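Local coordinates for protein fatty acid CoA ligase (Marinactinospora thermotolerans, PDB 6SQ8) that belongs to the ANL superfamily of AMP-binding enzymes and holds adenosine monophosphate in a pocket, at residues T378-T383 / T393-D398; R316-A321 / D387-L392; V329-R334 / V349-P354; A426-P431 / V490-W495. All blocks are in the same frame, centred on the assembly; numbering follows the deposited sequence.

Contact 1: residues T378-T383 / T393-D398. With AMP (adenosine monophosphate), chain G.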
loop_
_atom_site.group_PDB
_atom_site.type_symbol
_atom_site.label_atom_id
_atom_site.label_comp_id
_atom_site.label_asym_id
_atom_site.label_seq_id
_atom_site.Cartn_x
_atom_site.Cartn_y
_atom_site.Cartn_z
ATOM N N THR A 378 -1.070 -15.091 2.726
ATOM C CA THR A 378 -0.616 -13.807 2.217
ATOM C C THR A 378 -0.269 -13.903 0.733
ATOM O O THR A 378 -0.498 -12.962 -0.000
ATOM C CB THR A 378 0.612 -13.292 2.971
ATOM O OG1 THR A 378 1.654 -14.261 2.821
ATOM C CG2 THR A 378 0.327 -13.016 4.435
ATOM N N GLY A 379 0.314 -15.034 0.324
ATOM C CA GLY A 379 0.867 -15.180 -1.027
ATOM C C GLY A 379 2.375 -14.964 -1.070
ATOM O O GLY A 379 2.986 -15.060 -2.124
ATOM N N ASP A 380 2.959 -14.645 0.099
ATOM C CA ASP A 380 4.368 -14.444 0.261
ATOM C C ASP A 380 4.974 -15.694 0.889
ATOM O O ASP A 380 4.284 -16.473 1.558
ATOM C CB ASP A 380 4.669 -13.243 1.147
ATOM C CG ASP A 380 4.288 -11.936 0.497
ATOM O OD1 ASP A 380 4.628 -11.773 -0.721
ATOM O OD2 ASP A 380 3.628 -11.087 1.200
ATOM N N VAL A 381 6.281 -15.819 0.665
ATOM C CA VAL A 381 7.108 -16.878 1.165
ATOM C C VAL A 381 8.259 -16.230 1.949
ATOM O O VAL A 381 8.784 -15.193 1.558
ATOM C CB VAL A 381 7.588 -17.733 -0.022
ATOM C CG1 VAL A 381 8.861 -18.489 0.271
ATOM C CG2 VAL A 381 6.507 -18.687 -0.475
ATOM N N GLY A 382 8.636 -16.839 3.075
ATOM C CA GLY A 382 9.666 -16.248 3.925
ATOM C C GLY A 382 10.005 -17.090 5.143
ATOM O O GLY A 382 9.686 -18.272 5.208
ATOM N N THR A 383 10.689 -16.458 6.098
ATOM C CA THR A 383 11.156 -17.125 7.277
ATOM C C THR A 383 11.515 -16.105 8.366
ATOM O O THR A 383 11.784 -14.934 8.075
ATOM C CB THR A 383 12.374 -17.999 6.950
ATOM O OG1 THR A 383 12.611 -18.838 8.077
ATOM C CG2 THR A 383 13.629 -17.203 6.666
ATOM N N THR A 393 11.391 -13.967 1.219
ATOM C CA THR A 393 12.262 -14.422 0.163
ATOM C C THR A 393 11.602 -14.303 -1.214
ATOM O O THR A 393 12.324 -14.275 -2.214
ATOM C CB THR A 393 12.714 -15.863 0.413
ATOM O OG1 THR A 393 11.574 -16.725 0.307
ATOM C CG2 THR A 393 13.430 -15.999 1.740
ATOM N N ASP A 394 10.269 -14.242 -1.272
ATOM C CA ASP A 394 9.582 -14.179 -2.564
ATOM C C ASP A 394 8.056 -14.094 -2.416
ATOM O O ASP A 394 7.463 -14.588 -1.482
ATOM C CB ASP A 394 9.864 -15.422 -3.418
ATOM C CG ASP A 394 10.615 -15.158 -4.714
ATOM O OD1 ASP A 394 10.474 -14.048 -5.261
ATOM O OD2 ASP A 394 11.326 -16.071 -5.165
ATOM N N ARG A 395 7.437 -13.484 -3.417
ATOM C CA ARG A 395 6.057 -13.767 -3.820
ATOM C C ARG A 395 6.020 -15.226 -4.313
ATOM O O ARG A 395 6.923 -15.666 -5.001
ATOM C CB ARG A 395 5.721 -12.734 -4.906
ATOM C CG ARG A 395 4.288 -12.243 -4.996
ATOM C CD ARG A 395 3.542 -11.994 -3.699
ATOM N NE ARG A 395 2.112 -12.068 -3.979
ATOM C CZ ARG A 395 1.150 -11.709 -3.134
ATOM N NH1 ARG A 395 1.457 -11.365 -1.898
ATOM N NH2 ARG A 395 -0.114 -11.694 -3.524
ATOM N N LEU A 396 4.980 -15.967 -3.952
ATOM C CA LEU A 396 4.866 -17.410 -4.264
ATOM C C LEU A 396 4.933 -17.664 -5.786
ATOM O O LEU A 396 5.511 -18.638 -6.229
ATOM C CB LEU A 396 3.539 -17.897 -3.672
ATOM C CG LEU A 396 3.313 -19.408 -3.607
ATOM C CD1 LEU A 396 4.505 -20.135 -3.016
ATOM C CD2 LEU A 396 2.068 -19.738 -2.782
ATOM N N GLN A 397 4.339 -16.773 -6.582
ATOM C CA GLN A 397 4.341 -16.877 -8.043
ATOM C C GLN A 397 5.741 -16.602 -8.652
ATOM O O GLN A 397 5.955 -16.882 -9.825
ATOM C CB GLN A 397 3.284 -15.927 -8.624
ATOM N N ASP A 398 6.691 -16.062 -7.873
ATOM C CA ASP A 398 7.985 -15.593 -8.394
ATOM C C ASP A 398 9.130 -16.569 -8.095
ATOM O O ASP A 398 10.241 -16.369 -8.589
ATOM C CB ASP A 398 8.343 -14.233 -7.797
ATOM C CG ASP A 398 7.460 -13.109 -8.309
ATOM O OD1 ASP A 398 6.713 -13.330 -9.331
ATOM O OD2 ASP A 398 7.551 -12.016 -7.711
HETATM P P AMP G . -0.990 -6.588 -2.913
HETATM O O1P AMP G . -1.776 -6.031 -1.763
HETATM O O2P AMP G . -1.345 -8.033 -3.291
HETATM O O3P AMP G . -0.982 -5.617 -4.074
HETATM O "O5'" AMP G . 0.547 -6.589 -2.339
HETATM C "C5'" AMP G . 1.095 -7.488 -1.354
HETATM C "C4'" AMP G . 2.522 -7.917 -1.683
HETATM O "O4'" AMP G . 3.414 -6.822 -1.827
HETATM C "C3'" AMP G . 3.128 -8.732 -0.576
HETATM O "O3'" AMP G . 2.835 -10.062 -0.897
HETATM C "C2'" AMP G . 4.625 -8.434 -0.559
HETATM O "O2'" AMP G . 5.494 -9.344 -1.273
HETATM C "C1'" AMP G . 4.689 -7.062 -1.207
HETATM N N9 AMP G . 5.000 -6.056 -0.157
HETATM C C8 AMP G . 4.170 -5.139 0.393
HETATM N N7 AMP G . 4.828 -4.401 1.327
HETATM C C5 AMP G . 6.099 -4.859 1.379
HETATM C C6 AMP G . 7.328 -4.543 2.148
HETATM N N6 AMP G . 7.346 -3.560 3.056
HETATM N N1 AMP G . 8.432 -5.268 1.887
HETATM C C2 AMP G . 8.429 -6.266 0.959
HETATM N N3 AMP G . 7.353 -6.624 0.223
HETATM C C4 AMP G . 6.196 -5.956 0.392
#

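Contact 2: residues R316-A321 / D387-L392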
loop_
_atom_site.group_PDB
_atom_site.type_symbol
_atom_site.label_atom_id
_atom_site.label_comp_id
_atom_site.label_asym_id
_atom_site.label_seq_id
_atom_site.Cartn_x
_atom_site.Cartn_y
_atom_site.Cartn_z
ATOM N N ARG A 316 22.659 -4.261 9.852
ATOM C CA ARG A 316 22.744 -4.663 8.419
ATOM C C ARG A 316 21.888 -5.921 8.196
ATOM O O ARG A 316 21.191 -6.016 7.179
ATOM C CB ARG A 316 24.200 -4.875 7.960
ATOM N N GLU A 317 21.935 -6.855 9.165
ATOM C CA GLU A 317 21.308 -8.183 9.065
ATOM C C GLU A 317 19.790 -8.070 8.839
ATOM O O GLU A 317 19.179 -8.969 8.255
ATOM C CB GLU A 317 21.505 -9.027 10.321
ATOM C CG GLU A 317 22.839 -8.826 11.020
ATOM C CD GLU A 317 22.771 -7.927 12.251
ATOM O OE1 GLU A 317 21.949 -8.218 13.166
ATOM O OE2 GLU A 317 23.535 -6.928 12.310
ATOM N N LEU A 318 19.174 -6.978 9.307
ATOM C CA LEU A 318 17.726 -6.808 9.255
ATOM C C LEU A 318 17.281 -6.002 8.029
ATOM O O LEU A 318 16.074 -5.772 7.849
ATOM C CB LEU A 318 17.282 -6.101 10.536
ATOM C CG LEU A 318 17.551 -6.862 11.825
ATOM C CD1 LEU A 318 16.970 -6.098 12.997
ATOM C CD2 LEU A 318 16.976 -8.266 11.754
ATOM N N LEU A 319 18.210 -5.560 7.186
ATOM C CA LEU A 319 17.831 -4.773 6.016
ATOM C C LEU A 319 17.116 -5.638 4.976
ATOM O O LEU A 319 16.575 -5.118 4.054
ATOM C CB LEU A 319 19.082 -4.117 5.430
ATOM C CG LEU A 319 19.698 -3.014 6.283
ATOM C CD1 LEU A 319 20.997 -2.542 5.664
ATOM C CD2 LEU A 319 18.738 -1.856 6.454
ATOM N N THR A 320 17.111 -6.957 5.153
ATOM C CA THR A 320 16.360 -7.846 4.281
ATOM C C THR A 320 15.037 -8.265 4.933
ATOM O O THR A 320 14.354 -9.149 4.410
ATOM C CB THR A 320 17.175 -9.094 3.935
ATOM O OG1 THR A 320 17.623 -9.740 5.137
ATOM C CG2 THR A 320 18.348 -8.746 3.045
ATOM N N ALA A 321 14.680 -7.623 6.057
ATOM C CA ALA A 321 13.523 -8.000 6.848
ATOM C C ALA A 321 12.400 -6.968 6.713
ATOM O O ALA A 321 12.621 -5.817 6.345
ATOM C CB ALA A 321 13.915 -8.140 8.288
ATOM N N ASP A 387 15.964 -13.620 16.100
ATOM C CA ASP A 387 15.394 -12.558 16.954
ATOM C C ASP A 387 13.912 -12.301 16.643
ATOM O O ASP A 387 13.338 -11.365 17.172
ATOM C CB ASP A 387 16.183 -11.253 16.815
ATOM C CG ASP A 387 17.579 -11.286 17.431
ATOM O OD1 ASP A 387 17.891 -12.270 18.167
ATOM O OD2 ASP A 387 18.365 -10.332 17.148
ATOM N N GLY A 388 13.303 -13.111 15.774
ATOM C CA GLY A 388 11.855 -13.063 15.492
ATOM C C GLY A 388 11.438 -12.012 14.477
ATOM O O GLY A 388 10.284 -11.605 14.468
ATOM N N HIS A 389 12.361 -11.567 13.614
ATOM C CA HIS A 389 12.042 -10.689 12.494
ATOM C C HIS A 389 11.697 -11.552 11.285
ATOM O O HIS A 389 12.373 -12.540 11.018
ATOM C CB HIS A 389 13.205 -9.755 12.174
ATOM C CG HIS A 389 13.494 -8.764 13.247
ATOM N ND1 HIS A 389 14.375 -9.037 14.267
ATOM C CD2 HIS A 389 13.060 -7.497 13.443
ATOM C CE1 HIS A 389 14.463 -7.985 15.060
ATOM N NE2 HIS A 389 13.662 -7.031 14.577
ATOM N N LEU A 390 10.648 -11.164 10.556
ATOM C CA LEU A 390 10.234 -11.890 9.390
ATOM C C LEU A 390 11.056 -11.391 8.198
ATOM O O LEU A 390 11.268 -10.175 8.038
ATOM C CB LEU A 390 8.737 -11.670 9.171
ATOM C CG LEU A 390 8.154 -12.315 7.911
ATOM C CD1 LEU A 390 8.293 -13.825 7.954
ATOM C CD2 LEU A 390 6.703 -11.928 7.733
ATOM N N HIS A 391 11.529 -12.347 7.385
ATOM C CA HIS A 391 12.244 -12.071 6.153
ATOM C C HIS A 391 11.470 -12.693 4.981
ATOM O O HIS A 391 11.223 -13.899 4.965
ATOM C CB HIS A 391 13.648 -12.671 6.211
ATOM C CG HIS A 391 14.620 -11.942 7.075
ATOM N ND1 HIS A 391 14.656 -12.094 8.453
ATOM C CD2 HIS A 391 15.651 -11.129 6.762
ATOM C CE1 HIS A 391 15.655 -11.383 8.946
ATOM N NE2 HIS A 391 16.275 -10.775 7.927
ATOM N N LEU A 392 11.125 -11.880 3.981
ATOM C CA LEU A 392 10.436 -12.378 2.816
ATOM C C LEU A 392 11.462 -12.730 1.738
ATOM O O LEU A 392 12.232 -11.869 1.345
ATOM C CB LEU A 392 9.482 -11.310 2.282
ATOM C CG LEU A 392 8.376 -10.876 3.252
ATOM C CD1 LEU A 392 7.451 -9.855 2.603
ATOM C CD2 LEU A 392 7.573 -12.059 3.789
HETATM O O HOH W 1 11.773 -8.868 3.489
#

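Contact 3: residues V329-R334 / V349-P354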
loop_
_atom_site.group_PDB
_atom_site.type_symbol
_atom_site.label_atom_id
_atom_site.label_comp_id
_atom_site.label_asym_id
_atom_site.label_seq_id
_atom_site.Cartn_x
_atom_site.Cartn_y
_atom_site.Cartn_z
ATOM N N VAL A 329 -0.953 -9.626 15.683
ATOM C CA VAL A 329 -0.721 -10.266 14.398
ATOM C C VAL A 329 0.047 -11.569 14.625
ATOM O O VAL A 329 1.212 -11.559 14.991
ATOM C CB VAL A 329 0.014 -9.349 13.403
ATOM C CG1 VAL A 329 0.132 -9.998 12.030
ATOM C CG2 VAL A 329 -0.679 -8.009 13.276
ATOM N N GLU A 330 -0.659 -12.681 14.412
ATOM C CA GLU A 330 -0.105 -14.006 14.468
ATOM C C GLU A 330 0.400 -14.371 13.072
ATOM O O GLU A 330 -0.298 -14.172 12.104
ATOM C CB GLU A 330 -1.166 -14.994 14.943
ATOM C CG GLU A 330 -1.811 -14.615 16.277
ATOM C CD GLU A 330 -3.022 -15.445 16.686
ATOM O OE1 GLU A 330 -2.848 -16.679 16.937
ATOM O OE2 GLU A 330 -4.143 -14.871 16.708
ATOM N N VAL A 331 1.629 -14.885 12.985
ATOM C CA VAL A 331 2.218 -15.312 11.730
ATOM C C VAL A 331 2.732 -16.744 11.899
ATOM O O VAL A 331 3.381 -17.060 12.880
ATOM C CB VAL A 331 3.354 -14.380 11.283
ATOM C CG1 VAL A 331 3.925 -14.826 9.949
ATOM C CG2 VAL A 331 2.900 -12.935 11.207
ATOM N N GLU A 332 2.431 -17.592 10.916
ATOM C CA GLU A 332 3.016 -18.912 10.823
ATOM C C GLU A 332 3.703 -19.059 9.466
ATOM O O GLU A 332 3.303 -18.411 8.501
ATOM C CB GLU A 332 1.956 -20.002 10.975
ATOM C CG GLU A 332 1.636 -20.345 12.419
ATOM C CD GLU A 332 0.559 -21.400 12.593
ATOM O OE1 GLU A 332 0.017 -21.916 11.573
ATOM O OE2 GLU A 332 0.264 -21.693 13.758
ATOM N N ILE A 333 4.745 -19.894 9.432
ATOM C CA ILE A 333 5.385 -20.333 8.215
ATOM C C ILE A 333 4.972 -21.788 7.982
ATOM O O ILE A 333 5.107 -22.590 8.875
ATOM C CB ILE A 333 6.918 -20.165 8.313
ATOM C CG1 ILE A 333 7.309 -18.761 8.795
ATOM C CG2 ILE A 333 7.573 -20.509 6.976
ATOM C CD1 ILE A 333 6.966 -17.653 7.803
ATOM N N ARG A 334 4.469 -22.108 6.786
ATOM C CA ARG A 334 3.845 -23.389 6.513
ATOM C C ARG A 334 4.323 -23.977 5.183
ATOM O O ARG A 334 4.646 -23.251 4.252
ATOM C CB ARG A 334 2.327 -23.226 6.410
ATOM C CG ARG A 334 1.641 -22.773 7.686
ATOM C CD ARG A 334 0.135 -22.814 7.519
ATOM N NE ARG A 334 -0.548 -22.409 8.741
ATOM C CZ ARG A 334 -1.853 -22.199 8.821
ATOM N NH1 ARG A 334 -2.614 -22.356 7.748
ATOM N NH2 ARG A 334 -2.377 -21.826 9.974
ATOM N N VAL A 349 3.822 -17.626 4.203
ATOM C CA VAL A 349 3.479 -16.767 5.316
ATOM C C VAL A 349 1.952 -16.746 5.442
ATOM O O VAL A 349 1.245 -16.389 4.495
ATOM C CB VAL A 349 4.068 -15.361 5.106
ATOM C CG1 VAL A 349 3.663 -14.397 6.208
ATOM C CG2 VAL A 349 5.589 -15.409 4.953
ATOM N N TRP A 350 1.456 -17.192 6.599
ATOM C CA TRP A 350 0.040 -17.153 6.942
ATOM C C TRP A 350 -0.143 -16.238 8.146
ATOM O O TRP A 350 0.705 -16.202 9.043
ATOM C CB TRP A 350 -0.513 -18.544 7.253
ATOM C CG TRP A 350 -0.616 -19.450 6.072
ATOM C CD1 TRP A 350 0.421 -20.032 5.415
ATOM C CD2 TRP A 350 -1.810 -19.912 5.422
ATOM N NE1 TRP A 350 -0.047 -20.822 4.399
ATOM C CE2 TRP A 350 -1.411 -20.764 4.373
ATOM C CE3 TRP A 350 -3.177 -19.697 5.617
ATOM C CZ2 TRP A 350 -2.314 -21.390 3.520
ATOM C CZ3 TRP A 350 -4.080 -20.329 4.785
ATOM C CH2 TRP A 350 -3.650 -21.169 3.756
ATOM N N VAL A 351 -1.280 -15.541 8.158
ATOM C CA VAL A 351 -1.528 -14.467 9.074
ATOM C C VAL A 351 -2.935 -14.631 9.666
ATOM O O VAL A 351 -3.861 -14.997 8.966
ATOM C CB VAL A 351 -1.335 -13.125 8.340
ATOM C CG1 VAL A 351 -2.095 -11.980 8.987
ATOM C CG2 VAL A 351 0.135 -12.780 8.197
ATOM N N ARG A 352 -3.059 -14.390 10.976
ATOM C CA ARG A 352 -4.326 -14.276 11.693
ATOM C C ARG A 352 -4.253 -12.992 12.519
ATOM O O ARG A 352 -3.332 -12.816 13.306
ATOM C CB ARG A 352 -4.572 -15.535 12.542
ATOM C CG ARG A 352 -5.794 -15.480 13.462
ATOM C CD ARG A 352 -6.281 -16.827 13.995
ATOM N NE ARG A 352 -5.375 -17.488 14.940
ATOM C CZ ARG A 352 -5.614 -18.636 15.595
ATOM N NH1 ARG A 352 -6.677 -19.376 15.306
ATOM N NH2 ARG A 352 -4.784 -19.032 16.549
ATOM N N SER A 353 -5.213 -12.087 12.310
ATOM C CA SER A 353 -5.228 -10.800 13.012
ATOM C C SER A 353 -6.610 -10.161 12.929
ATOM O O SER A 353 -7.379 -10.455 12.016
ATOM C CB SER A 353 -4.177 -9.858 12.465
ATOM O OG SER A 353 -4.716 -9.019 11.449
ATOM N N PRO A 354 -6.926 -9.222 13.848
ATOM C CA PRO A 354 -8.146 -8.427 13.759
ATOM C C PRO A 354 -8.227 -7.481 12.553
ATOM O O PRO A 354 -9.242 -6.826 12.391
ATOM C CB PRO A 354 -8.123 -7.557 15.029
ATOM C CG PRO A 354 -6.673 -7.475 15.403
ATOM C CD PRO A 354 -6.119 -8.841 15.015
#

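Contact 4: residues A426-P431 / V490-W495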
loop_
_atom_site.group_PDB
_atom_site.type_symbol
_atom_site.label_atom_id
_atom_site.label_comp_id
_atom_site.label_asym_id
_atom_site.label_seq_id
_atom_site.Cartn_x
_atom_site.Cartn_y
_atom_site.Cartn_z
ATOM N N ALA A 426 15.499 -7.193 -11.257
ATOM C CA ALA A 426 14.353 -8.099 -11.288
ATOM C C ALA A 426 14.819 -9.442 -11.844
ATOM O O ALA A 426 15.272 -9.493 -12.950
ATOM C CB ALA A 426 13.231 -7.502 -12.099
ATOM N N VAL A 427 14.732 -10.493 -11.029
ATOM C CA VAL A 427 15.149 -11.842 -11.402
ATOM C C VAL A 427 13.899 -12.711 -11.576
ATOM O O VAL A 427 13.030 -12.753 -10.714
ATOM C CB VAL A 427 16.079 -12.408 -10.320
ATOM C CG1 VAL A 427 16.414 -13.864 -10.538
ATOM C CG2 VAL A 427 17.347 -11.587 -10.175
ATOM N N VAL A 428 13.841 -13.410 -12.706
ATOM C CA VAL A 428 12.709 -14.222 -13.114
ATOM C C VAL A 428 13.240 -15.551 -13.657
ATOM O O VAL A 428 14.407 -15.642 -14.042
ATOM C CB VAL A 428 11.882 -13.514 -14.189
ATOM C CG1 VAL A 428 11.309 -12.204 -13.688
ATOM C CG2 VAL A 428 12.701 -13.275 -15.443
ATOM N N GLY A 429 12.368 -16.560 -13.685
ATOM C CA GLY A 429 12.618 -17.826 -14.376
ATOM C C GLY A 429 11.838 -17.922 -15.686
ATOM O O GLY A 429 10.718 -17.412 -15.806
ATOM N N VAL A 430 12.445 -18.551 -16.696
ATOM C CA VAL A 430 11.729 -18.984 -17.898
ATOM C C VAL A 430 12.021 -20.468 -18.085
ATOM O O VAL A 430 13.058 -20.945 -17.639
ATOM C CB VAL A 430 12.105 -18.155 -19.141
ATOM C CG1 VAL A 430 11.965 -16.661 -18.883
ATOM C CG2 VAL A 430 13.501 -18.476 -19.641
ATOM N N PRO A 431 11.129 -21.249 -18.730
ATOM C CA PRO A 431 11.260 -22.708 -18.700
ATOM C C PRO A 431 12.459 -23.137 -19.562
ATOM O O PRO A 431 12.759 -22.455 -20.551
ATOM C CB PRO A 431 9.917 -23.220 -19.256
ATOM C CG PRO A 431 9.028 -21.976 -19.414
ATOM C CD PRO A 431 9.972 -20.793 -19.523
ATOM N N VAL A 490 5.797 -10.139 -14.508
ATOM C CA VAL A 490 5.277 -10.876 -15.672
ATOM C C VAL A 490 5.822 -10.191 -16.933
ATOM O O VAL A 490 6.152 -10.878 -17.903
ATOM C CB VAL A 490 3.741 -11.055 -15.711
ATOM C CG1 VAL A 490 3.152 -11.267 -14.320
ATOM C CG2 VAL A 490 3.016 -9.927 -16.452
ATOM N N LYS A 491 5.938 -8.855 -16.902
ATOM C CA LYS A 491 6.504 -8.118 -18.029
ATOM C C LYS A 491 7.970 -8.535 -18.220
ATOM O O LYS A 491 8.379 -8.879 -19.326
ATOM C CB LYS A 491 6.354 -6.605 -17.832
ATOM C CG LYS A 491 6.657 -5.762 -19.066
ATOM C CD LYS A 491 5.993 -4.398 -19.031
ATOM C CE LYS A 491 6.228 -3.602 -20.299
ATOM N N VAL A 492 8.749 -8.532 -17.133
ATOM C CA VAL A 492 10.174 -8.874 -17.187
ATOM C C VAL A 492 10.318 -10.288 -17.763
ATOM O O VAL A 492 11.192 -10.535 -18.577
ATOM C CB VAL A 492 10.849 -8.725 -15.807
ATOM C CG1 VAL A 492 12.249 -9.309 -15.789
ATOM C CG2 VAL A 492 10.902 -7.277 -15.368
ATOM N N ARG A 493 9.431 -11.189 -17.358
ATOM C CA ARG A 493 9.451 -12.577 -17.816
ATOM C C ARG A 493 9.326 -12.632 -19.348
ATOM O O ARG A 493 9.965 -13.469 -19.981
ATOM C CB ARG A 493 8.333 -13.382 -17.141
ATOM C CG ARG A 493 8.810 -14.632 -16.421
ATOM C CD ARG A 493 7.740 -15.245 -15.535
ATOM N NE ARG A 493 7.878 -14.927 -14.116
ATOM C CZ ARG A 493 6.952 -14.323 -13.369
ATOM N NH1 ARG A 493 5.846 -13.862 -13.933
ATOM N NH2 ARG A 493 7.145 -14.155 -12.070
ATOM N N THR A 494 8.529 -11.734 -19.943
ATOM C CA THR A 494 8.285 -11.745 -21.406
ATOM C C THR A 494 9.544 -11.327 -22.183
ATOM O O THR A 494 9.715 -11.707 -23.345
ATOM C CB THR A 494 7.121 -10.837 -21.846
ATOM O OG1 THR A 494 7.549 -9.477 -21.828
ATOM C CG2 THR A 494 5.873 -10.984 -21.005
ATOM N N TRP A 495 10.399 -10.519 -21.551
ATOM C CA TRP A 495 11.629 -10.038 -22.163
ATOM C C TRP A 495 12.592 -11.189 -22.471
ATOM O O TRP A 495 13.491 -11.008 -23.283
ATOM C CB TRP A 495 12.332 -9.018 -21.264
ATOM C CG TRP A 495 11.594 -7.737 -21.054
ATOM C CD1 TRP A 495 10.520 -7.275 -21.754
ATOM C CD2 TRP A 495 11.910 -6.718 -20.090
ATOM N NE1 TRP A 495 10.130 -6.053 -21.275
ATOM C CE2 TRP A 495 10.978 -5.674 -20.270
ATOM C CE3 TRP A 495 12.886 -6.578 -19.100
ATOM C CZ2 TRP A 495 10.983 -4.522 -19.479
ATOM C CZ3 TRP A 495 12.894 -5.437 -18.324
ATOM C CH2 TRP A 495 11.953 -4.427 -18.511
#

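Contact 1: residues T378-T383 / T393-D398
Strands 380-383 and 393-395 run antiparallel, with their directions at 166°, and Asp-380 and Arg-395 form a non-hydrogen-bonded pair. Val-381 N donates to Asp-394 O at 2.7 Å, nearly along the C=O axis. Val-381 O accepts from Thr-393 N at 2.9 Å and, weakly, from Asp-394 N. Two residues thus face one, a classic beta bulge. Beyond the paired region, Leu-396 N donates to Gly-379 O at 2.9 Å, in the carbonyl plane. Gly-379 turns a corner with a positive phi that favours glycine, and the Arg-395 guanidinium has this residue over one face. Just before it, Thr-378 OG1 accepts from Asp-380 N at 3.0 Å, an ST turn. The same hydroxyl bonds to Val-349 O.

The two strands are the arms of a beta hairpin, and both put residues into the AMP pocket. Asp-380 has CG anti to its carbonyl carbon (chi1 -68°), and its carboxylate meets the ribose. AMP O2' donates to Asp-380 OD1 at 2.6 Å. O3' also lies at the carboxylate, but its modelled place is less sure. Asp-380 OD2 has a further bond to Tyr-297 OH. Arg-395 bends at chi2 (39°) and brings its guanidinium back to Gly-379 and Asp-380. Its NH1 makes a weak salt bridge to Asp-380 OD1 at 3.4 Å, near the guanidinium plane, though the position of NH1 is uncertain. The nearby positive charge would be expected to favour an ionised carboxylate. Away from the ligand, the side chains of Val-381 and Leu-396 cross at about a right angle, CG2 to CD1 3.5 Å.

Contact 2: residues R316-A321 / D387-L392
His-389 and His-391 each offer a ring face to an aliphatic group of 316-321. Leu-318 has CG anti to its carbonyl carbon and an extended chi2 of -176°. This lays both methyls on one face of the His-389 ring. CD1 stands 3.9 Å from the ring centroid, a CH-pi contact, and CD2 lies 3.7 Å from His-389 ND1. With chi2 at 90°, the His-389 ring plane is perpendicular to the plane of CA, CB and CG, and one face is turned to the leucine. His-391 has the same kind of first torsion (chi1 -74°). Ala-321 CB sits over the middle of its ring, 3.7 Å from the centroid, again CH-pi. At the ring edge, His-391 NE2 points almost straight at Glu-317 O, a weak bond of 3.4 Å. The Thr-320 side chain lies along the same edge. A water bridges the backbones: it donates to Thr-320 O at 2.8 Å and accepts from Leu-392 N at 3.1 Å.

Leu-392 touches AMP and Arg-410. Residues 318-321 form a type I turn that leads into strand 321-325, which pairs antiparallel with strand 390-395. Leu-319 packs on helix 279-289, and Thr-320 touches both that helix and helix 409-418.

Contact 3: residues V329-R334 / V349-P354
Arg-334 lies over the indole of Trp-350. Its CB is 3.9 Å from Trp-350 CD1, and CG stays near the same atom. CD comes over the five-membered ring, 3.6 Å from the centroid, a CH-pi contact. The chain is extended from CG to NE, so the guanidinium arrives nearly flat, its plane at 25° to the ring. CZ is 4.3 Å from that five-membered centroid, a cation-pi stack. The tip, NH1, ends over the six-membered side, 3.5 Å from Trp-350 CE3. NE and NH2 both donate to Glu-332 OE1, in the guanidinium plane, each at 2.9 Å, which fixes the rotation of the group.

Beneath these side chains the strands pair antiparallel. Glu-330 is bonded to Arg-352, and Glu-332 to Trp-350, through both backbone groups. On the face of Glu-332 and Trp-350, Arg-352 NH2 donates to the syn lone pair of Glu-330 OE1 at 3.1 Å. Val-331, Ile-333, Val-349 and Val-351 pack on the other face, with Val-331 and Ile-333 on Phe-384.

On this strand pair one face is aliphatic and the other carries ion pairs and an indole. Arg-334 is also cation-pi paired with Trp-375; its charge is probably balanced by the carboxylate and eased by the two aromatic side chains.

Contact 4: residues A426-P431 / V490-W495
Val-428 and Val-492 make the closest apolar contact between strand 426-431 and helix 490-494. Their CG1 methyls meet at 3.7 Å, and the two side chains cross obliquely. Val-492 points at the strand with CG1 anti to its backbone N (chi1 170°). This sends CG2 the other way, to Ala-426 CB at 4.0 Å. Arg-493 takes part through its aliphatic stem. Its CG rests 4.0 Å from Val-428 CB and 3.4 Å from Gly-429 O. Val-430 CG1 comes to 3.9 Å from Arg-493 O. No hydrogen bond joins the two segments.

The strand and helix axes pass 8.2 Å apart, with directions at 58°. Both belong to the small C-terminal region of this AMP-binding enzyme. There, strand 422-432 is an outer strand of a three-stranded sheet, paired antiparallel with strand 438-445. Ala-426 and Val-428 face the terminal helix. Val-427 points away from it and packs on helix 409-418, so the strand has a helix on each face.

Further out, Arg-493 bends at chi3 (-100°), and its NH2 makes a salt bridge to Asp-398 OD1. This charge pair ties the helix to the turn after strand 390-395. Thr-494 OG1 donates to Lys-491 O at 2.7 Å, on a lone pair. Trp-495 folds back so that Lys-491 O and Val-492 CA lie over one ring face, and its side chain also touches Ala-442 and Pro-480.

Contacts 1, 2 and 3 cluster, with centres 13 to 16 Å apart. They are linked through strands 347-352, 380-384 and 390-395, which pair side by side. Contacts 1 and 2 share strand 390-395, and their segments alternate along the chain. Contact 3 lies between the two segments of contact 2 in sequence and closes before contact 1 opens. Contact 4 comes last. It is about 26 and 29 Å, centre to centre, from contacts 2 and 3, and touches neither. It does touch contact 1, through the salt bridge of Asp-398 with Arg-493. Contact 1 therefore connects the AMP pocket with both the neighbouring strands and the C-terminal region.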